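Local coordinates for Lmo0741 protein (Listeria monocytogenes, PDB 4R1H), which is a GntR-family transcriptional regulator that probably binds DNA through a winged helix-turn-helix domain, at the interface of chains A and B. Sequence-based numbering; all coordinates share one arbitrary frame. Chains: chain A/B, Lmo0741 protein.

The interface of chains A and B. Residues chain A 115-116, 118, 120; chain B 98, 108.
In this winged helix-turn-helix regulator of the GntR family, the two copies pair through helices 79-103 and 108-117 in a two-fold symmetric interface, plausibly the dimer in which such regulators act on DNA. Here B:Lys108, in the first turn of helix 108-117, reaches to the C-terminal end of the equivalent helix of chain A. Its NZ donates a hydrogen bond of 2.8 Å to the backbone carbonyl O of A:Val115. The amine nitrogen approaches with a C=O...N angle of 157° and is tilted 17° from the carbonyl plane. Placed in the last turn, this carbonyl sits at the negative end of the helix dipole, which would probably strengthen its attraction for the lysine. B:Lys108 leaves its backbone with CG anti to the backbone N (chi1 177°) and then bends at each of the next three torsions, which curls the chain and lays its CD alongside CG1 of A:Val115 at 4.1 Å, the two side chains running in opposite directions. From nearly the opposite side of NZ, the carboxylate of A:Glu120 adds a salt bridge, OE2 lying 3.4 Å from the same NZ; as a hydrogen bond it is weak, and the glutamate is poorly ordered, so this part of the grip is probably loose. An apolar patch lies beside the lysine amine. B:Ile98, on the long helix 79-103, sends its delta-methyl CD1 to CG1 of A:Val118 at 3.6 Å, and this methyl also reaches within 3.7 Å of the A:Val115 carbonyl O. On its other branch, CG2 meets the CG methylene of A:Glu120 at 4.0 Å, where the two side chains cross nearly at right angles.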
# COMPACT_ATOMS: atom_id res chain seq x y z
N VAL A 115 11.38 -3.76 -9.83
CA VAL A 115 10.22 -4.51 -10.34
C VAL A 115 10.69 -5.72 -11.12
O VAL A 115 10.15 -6.84 -10.97
CB VAL A 115 9.29 -3.60 -11.18
CG1 VAL A 115 8.27 -4.46 -11.90
CG2 VAL A 115 8.64 -2.54 -10.33
N LYS A 116 11.71 -5.55 -11.92
CA LYS A 116 12.26 -6.67 -12.69
C LYS A 116 12.95 -7.74 -11.86
O LYS A 116 12.92 -8.91 -12.22
CB LYS A 116 13.24 -6.14 -13.72
CG LYS A 116 12.56 -5.38 -14.84
CD LYS A 116 13.59 -4.85 -15.82
CE LYS A 116 13.06 -4.29 -17.13
NZ LYS A 116 14.21 -3.57 -17.82
N VAL A 118 12.43 -8.54 -8.56
CA VAL A 118 11.76 -9.06 -7.39
C VAL A 118 11.11 -10.41 -7.57
O VAL A 118 10.21 -10.57 -8.38
CB VAL A 118 10.83 -8.02 -6.74
CG1 VAL A 118 9.61 -8.61 -6.09
CG2 VAL A 118 11.70 -7.25 -5.77
N GLU A 120 8.70 -13.09 -6.77
CA GLU A 120 7.29 -12.77 -6.63
C GLU A 120 6.60 -13.81 -5.73
O GLU A 120 6.64 -15.00 -6.01
CB GLU A 120 6.66 -12.68 -8.02
CG GLU A 120 7.49 -11.82 -8.98
CD GLU A 120 7.36 -12.26 -10.43
OE1 GLU A 120 6.21 -12.33 -10.92
OE2 GLU A 120 8.40 -12.55 -11.06
N ILE B 98 3.74 -5.78 -6.72
CA ILE B 98 3.62 -6.88 -7.74
C ILE B 98 2.49 -7.81 -7.29
O ILE B 98 1.70 -8.24 -8.15
CB ILE B 98 4.92 -7.60 -7.90
CG1 ILE B 98 5.92 -6.73 -8.61
CG2 ILE B 98 4.74 -8.93 -8.70
CD1 ILE B 98 7.35 -7.21 -8.56
N LYS B 108 3.91 -9.58 -15.59
CA LYS B 108 5.05 -8.78 -15.25
C LYS B 108 5.37 -7.74 -16.31
O LYS B 108 5.81 -6.60 -16.03
CB LYS B 108 6.27 -9.72 -14.99
CG LYS B 108 7.57 -9.03 -14.70
CD LYS B 108 7.45 -8.12 -13.47
CE LYS B 108 7.57 -8.79 -12.13
NZ LYS B 108 8.95 -9.27 -11.78